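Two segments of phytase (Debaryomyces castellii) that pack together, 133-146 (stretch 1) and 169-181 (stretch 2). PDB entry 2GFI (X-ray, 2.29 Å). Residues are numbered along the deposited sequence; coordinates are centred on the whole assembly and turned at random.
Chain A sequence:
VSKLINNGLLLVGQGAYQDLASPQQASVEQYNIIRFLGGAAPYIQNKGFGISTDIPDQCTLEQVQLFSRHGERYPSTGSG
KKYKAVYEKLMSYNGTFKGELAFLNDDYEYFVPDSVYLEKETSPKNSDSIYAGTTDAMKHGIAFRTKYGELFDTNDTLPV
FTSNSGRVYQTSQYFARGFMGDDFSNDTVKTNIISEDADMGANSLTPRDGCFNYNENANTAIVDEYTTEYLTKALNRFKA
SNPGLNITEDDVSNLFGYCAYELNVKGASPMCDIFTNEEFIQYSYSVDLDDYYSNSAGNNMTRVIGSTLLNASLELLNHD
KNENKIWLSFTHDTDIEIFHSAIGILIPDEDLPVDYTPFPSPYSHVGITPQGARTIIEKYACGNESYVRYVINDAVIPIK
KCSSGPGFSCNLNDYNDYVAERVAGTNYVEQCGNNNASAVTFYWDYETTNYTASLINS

Stretch 1, residues 133-146: GTTDAMKHGIAFRT
Stretch 2 (169-181) YQTSQYFARGFMG

Both stretches are α-helical, 133-146 throughout and 169-180 in the second, with phi/psi near -62/-43 up to Phe179 and i to i+4 hydrogen bonds between backbone N and O; Met180 loosens to -93/-17. Gly181 then leaves helical geometry at 49/-131. The axes run in broadly the same direction, crossing at -39° and approaching to 6.3 Å; the register is set by Gly141 and Phe179, whose CA atoms lie 4.1 Å apart.

So close an approach depends on two glycines. An ideal CB on Gly141 would fall 1.9 Å from Phe175 O, and one on Gly178 1.9 Å from Met138 O; both are clashes. With the backbones this near, CA-H...O contacts run both ways: Phe175 CA to Ala137 O 3.3 Å, Met138 CA to Tyr174 O 3.3 Å, Gly141 CA to Phe175 O 3.3 Å, Gly178 CA to Met138 O 3.4 Å and Phe179 CA to Gly141 O 3.4 Å. Their angles at H span 138-160°.

Aromatic packing centres on Phe175 (chi1 t, chi2 96°), a knob among Ala137, His140, Gly141 and Phe144. Gly141 CA lies over the Phe175 face, 3.6 Å from the ring centroid. The Phe175 edge meets the faces of His140 (chi1 t; planes at 88°) and Phe144 (chi1 t; planes at 66°), with Phe175 CE1 3.7 Å from His140 ND1 and Phe175 CZ 3.5 Å from Phe144 CG. Thr134 (chi1 p) places CB 3.3 Å from the Tyr174 ring centroid, directly along the normal; that ring has chi1 -89°. Met138 (chi1 t, chi2 t) brings CE to 3.7 Å from Tyr174 CD2.

The polar component is slight. Arg145 (chi1 t, chi2 p, chi3 p) lays CB over the Phe179 ring (chi1 t), 4.1 Å from its centroid, and Arg145 NH2 donates a weak hydrogen bond to Phe179 O (3.2 Å, 121°).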

# COMPACT_ATOMS: atom_id res chain seq x y z
N GLY A 133 -11.90 -17.25 -10.54
CA GLY A 133 -11.27 -18.46 -10.05
C GLY A 133 -10.25 -18.96 -11.05
O GLY A 133 -9.21 -19.50 -10.66
N THR A 134 -10.52 -18.76 -12.34
CA THR A 134 -9.65 -19.34 -13.33
C THR A 134 -8.38 -18.50 -13.43
O THR A 134 -7.30 -19.03 -13.63
CB THR A 134 -10.31 -19.43 -14.69
OG1 THR A 134 -10.72 -18.11 -15.08
CG2 THR A 134 -11.58 -20.26 -14.64
N THR A 135 -8.55 -17.19 -13.31
CA THR A 135 -7.45 -16.23 -13.28
C THR A 135 -6.52 -16.54 -12.12
O THR A 135 -5.30 -16.62 -12.28
CB THR A 135 -8.03 -14.82 -13.18
OG1 THR A 135 -8.78 -14.56 -14.37
CG2 THR A 135 -6.95 -13.78 -13.19
N ASP A 136 -7.12 -16.75 -10.96
CA ASP A 136 -6.41 -17.14 -9.76
C ASP A 136 -5.59 -18.41 -10.00
O ASP A 136 -4.42 -18.45 -9.63
CB ASP A 136 -7.47 -17.35 -8.69
CG ASP A 136 -6.93 -17.91 -7.40
OD1 ASP A 136 -5.73 -18.13 -7.28
OD2 ASP A 136 -7.66 -18.17 -6.42
N ALA A 137 -6.20 -19.45 -10.61
CA ALA A 137 -5.52 -20.70 -10.88
C ALA A 137 -4.43 -20.52 -11.92
O ALA A 137 -3.33 -21.01 -11.73
CB ALA A 137 -6.54 -21.81 -11.33
N MET A 138 -4.72 -19.81 -13.01
CA MET A 138 -3.72 -19.51 -14.02
C MET A 138 -2.50 -18.75 -13.44
O MET A 138 -1.37 -19.16 -13.65
CB MET A 138 -4.35 -18.74 -15.20
CG MET A 138 -3.44 -18.61 -16.43
SD MET A 138 -4.26 -18.15 -18.01
CE MET A 138 -4.46 -19.76 -18.71
N LYS A 139 -2.73 -17.69 -12.68
CA LYS A 139 -1.62 -16.89 -12.11
C LYS A 139 -0.80 -17.74 -11.15
O LYS A 139 0.42 -17.57 -11.06
CB LYS A 139 -2.13 -15.66 -11.35
CG LYS A 139 -2.78 -14.62 -12.18
CD LYS A 139 -3.13 -13.41 -11.29
CE LYS A 139 -3.70 -12.26 -12.11
NZ LYS A 139 -4.55 -11.40 -11.23
N HIS A 140 -1.51 -18.61 -10.41
CA HIS A 140 -0.88 -19.53 -9.50
C HIS A 140 0.05 -20.50 -10.27
O HIS A 140 1.19 -20.70 -9.88
CB HIS A 140 -1.92 -20.33 -8.68
CG HIS A 140 -1.30 -21.22 -7.64
ND1 HIS A 140 -2.01 -22.20 -6.97
CD2 HIS A 140 -0.02 -21.31 -7.19
CE1 HIS A 140 -1.20 -22.83 -6.14
NE2 HIS A 140 0.01 -22.30 -6.24
N GLY A 141 -0.44 -21.09 -11.35
CA GLY A 141 0.37 -21.95 -12.19
C GLY A 141 1.64 -21.25 -12.63
O GLY A 141 2.70 -21.80 -12.49
N ILE A 142 1.53 -20.01 -13.13
CA ILE A 142 2.69 -19.24 -13.55
C ILE A 142 3.71 -19.11 -12.43
O ILE A 142 4.88 -19.34 -12.62
CB ILE A 142 2.26 -17.83 -14.02
CG1 ILE A 142 1.35 -17.87 -15.26
CG2 ILE A 142 3.48 -16.91 -14.21
CD1 ILE A 142 0.82 -16.44 -15.71
N ALA A 143 3.23 -18.70 -11.26
CA ALA A 143 4.05 -18.43 -10.10
C ALA A 143 4.71 -19.70 -9.67
O ALA A 143 5.86 -19.71 -9.21
CB ALA A 143 3.16 -17.88 -8.95
N PHE A 144 3.95 -20.78 -9.77
CA PHE A 144 4.41 -22.06 -9.34
C PHE A 144 5.52 -22.52 -10.28
O PHE A 144 6.52 -23.03 -9.83
CB PHE A 144 3.23 -23.04 -9.32
CG PHE A 144 3.52 -24.33 -8.58
CD1 PHE A 144 3.14 -24.48 -7.24
CD2 PHE A 144 4.13 -25.42 -9.24
CE1 PHE A 144 3.36 -25.69 -6.56
CE2 PHE A 144 4.33 -26.62 -8.57
CZ PHE A 144 3.95 -26.74 -7.23
N ARG A 145 5.36 -22.35 -11.59
CA ARG A 145 6.44 -22.65 -12.51
C ARG A 145 7.65 -21.81 -12.18
O ARG A 145 8.75 -22.34 -12.13
CB ARG A 145 6.06 -22.45 -13.97
CG ARG A 145 7.28 -22.58 -14.91
CD ARG A 145 7.97 -23.97 -15.00
NE ARG A 145 7.25 -24.59 -16.05
CZ ARG A 145 7.65 -24.85 -17.26
NH1 ARG A 145 8.90 -24.74 -17.68
NH2 ARG A 145 6.72 -25.30 -18.05
N THR A 146 7.45 -20.51 -11.96
CA THR A 146 8.57 -19.62 -11.63
C THR A 146 9.35 -20.12 -10.42
O THR A 146 10.55 -20.13 -10.46
CB THR A 146 8.11 -18.17 -11.38
OG1 THR A 146 7.63 -17.62 -12.60
CG2 THR A 146 9.32 -17.30 -11.11
N TYR A 169 -11.67 -29.48 -11.86
CA TYR A 169 -11.02 -29.90 -13.05
C TYR A 169 -10.57 -28.68 -13.83
O TYR A 169 -9.46 -28.65 -14.38
CB TYR A 169 -11.96 -30.75 -13.91
CG TYR A 169 -11.37 -30.98 -15.28
CD1 TYR A 169 -10.41 -31.99 -15.50
CD2 TYR A 169 -11.72 -30.17 -16.34
CE1 TYR A 169 -9.83 -32.18 -16.76
CE2 TYR A 169 -11.15 -30.35 -17.57
CZ TYR A 169 -10.23 -31.35 -17.77
OH TYR A 169 -9.72 -31.49 -19.03
N GLN A 170 -11.43 -27.68 -13.88
CA GLN A 170 -11.12 -26.47 -14.63
C GLN A 170 -9.96 -25.73 -13.97
O GLN A 170 -9.06 -25.27 -14.63
CB GLN A 170 -12.35 -25.57 -14.80
CG GLN A 170 -12.08 -24.43 -15.72
CD GLN A 170 -13.34 -23.74 -16.16
OE1 GLN A 170 -14.16 -23.39 -15.32
NE2 GLN A 170 -13.49 -23.52 -17.48
N THR A 171 -9.97 -25.67 -12.66
CA THR A 171 -8.86 -25.12 -11.91
C THR A 171 -7.56 -25.78 -12.36
O THR A 171 -6.59 -25.07 -12.66
CB THR A 171 -9.09 -25.31 -10.44
OG1 THR A 171 -10.23 -24.55 -10.09
CG2 THR A 171 -7.97 -24.66 -9.63
N SER A 172 -7.57 -27.12 -12.46
CA SER A 172 -6.34 -27.86 -12.68
C SER A 172 -5.79 -27.45 -14.02
O SER A 172 -4.60 -27.34 -14.19
CB SER A 172 -6.56 -29.39 -12.58
OG SER A 172 -7.24 -29.89 -13.72
N GLN A 173 -6.70 -27.20 -14.97
CA GLN A 173 -6.35 -26.87 -16.35
C GLN A 173 -5.84 -25.46 -16.47
O GLN A 173 -4.93 -25.20 -17.24
CB GLN A 173 -7.55 -27.05 -17.28
CG GLN A 173 -8.00 -28.50 -17.35
CD GLN A 173 -6.85 -29.40 -17.72
OE1 GLN A 173 -6.29 -30.09 -16.85
NE2 GLN A 173 -6.45 -29.36 -18.96
N TYR A 174 -6.45 -24.53 -15.74
CA TYR A 174 -5.94 -23.18 -15.76
C TYR A 174 -4.57 -23.12 -15.09
O TYR A 174 -3.70 -22.45 -15.58
CB TYR A 174 -6.91 -22.20 -15.12
CG TYR A 174 -7.88 -21.67 -16.13
CD1 TYR A 174 -9.05 -22.35 -16.41
CD2 TYR A 174 -7.60 -20.50 -16.83
CE1 TYR A 174 -9.97 -21.85 -17.35
CE2 TYR A 174 -8.50 -19.98 -17.75
CZ TYR A 174 -9.69 -20.68 -18.02
OH TYR A 174 -10.57 -20.20 -18.96
N PHE A 175 -4.41 -23.84 -13.99
CA PHE A 175 -3.15 -23.92 -13.33
C PHE A 175 -2.09 -24.48 -14.28
O PHE A 175 -1.04 -23.87 -14.42
CB PHE A 175 -3.26 -24.83 -12.11
CG PHE A 175 -1.96 -24.98 -11.37
CD1 PHE A 175 -1.70 -24.19 -10.26
CD2 PHE A 175 -0.98 -25.87 -11.82
CE1 PHE A 175 -0.48 -24.30 -9.60
CE2 PHE A 175 0.25 -25.98 -11.15
CZ PHE A 175 0.49 -25.20 -10.05
N ALA A 176 -2.38 -25.62 -14.92
CA ALA A 176 -1.45 -26.29 -15.81
C ALA A 176 -1.09 -25.37 -16.95
O ALA A 176 0.08 -25.31 -17.37
CB ALA A 176 -2.02 -27.62 -16.31
N ARG A 177 -2.08 -24.61 -17.43
CA ARG A 177 -1.83 -23.65 -18.49
C ARG A 177 -0.94 -22.51 -18.01
O ARG A 177 -0.06 -22.05 -18.74
CB ARG A 177 -3.12 -23.11 -19.05
CG ARG A 177 -3.86 -24.12 -19.90
CD ARG A 177 -5.24 -23.63 -20.30
NE ARG A 177 -5.98 -24.67 -21.00
CZ ARG A 177 -5.91 -24.87 -22.31
NH1 ARG A 177 -5.09 -24.12 -23.04
NH2 ARG A 177 -6.62 -25.84 -22.87
N GLY A 178 -1.17 -22.04 -16.79
CA GLY A 178 -0.29 -21.03 -16.27
C GLY A 178 1.12 -21.62 -16.17
O GLY A 178 2.10 -20.96 -16.50
N PHE A 179 1.19 -22.87 -15.71
CA PHE A 179 2.45 -23.52 -15.40
C PHE A 179 3.28 -23.73 -16.66
O PHE A 179 4.47 -23.47 -16.67
CB PHE A 179 2.20 -24.84 -14.64
CG PHE A 179 3.47 -25.60 -14.31
CD1 PHE A 179 4.06 -25.47 -13.06
CD2 PHE A 179 4.08 -26.42 -15.26
CE1 PHE A 179 5.25 -26.16 -12.77
CE2 PHE A 179 5.24 -27.10 -14.98
CZ PHE A 179 5.83 -26.99 -13.73
N MET A 180 2.61 -24.16 -17.73
CA MET A 180 3.25 -24.63 -18.95
C MET A 180 3.39 -23.52 -19.95
O MET A 180 4.16 -23.66 -20.89
CB MET A 180 2.43 -25.75 -19.59
CG MET A 180 2.46 -27.07 -18.85
SD MET A 180 4.14 -27.69 -18.55
CE MET A 180 4.60 -28.20 -20.22
N GLY A 181 2.65 -22.43 -19.75
CA GLY A 181 2.67 -21.33 -20.70
C GLY A 181 2.50 -21.76 -22.14
O GLY A 181 1.57 -22.55 -22.44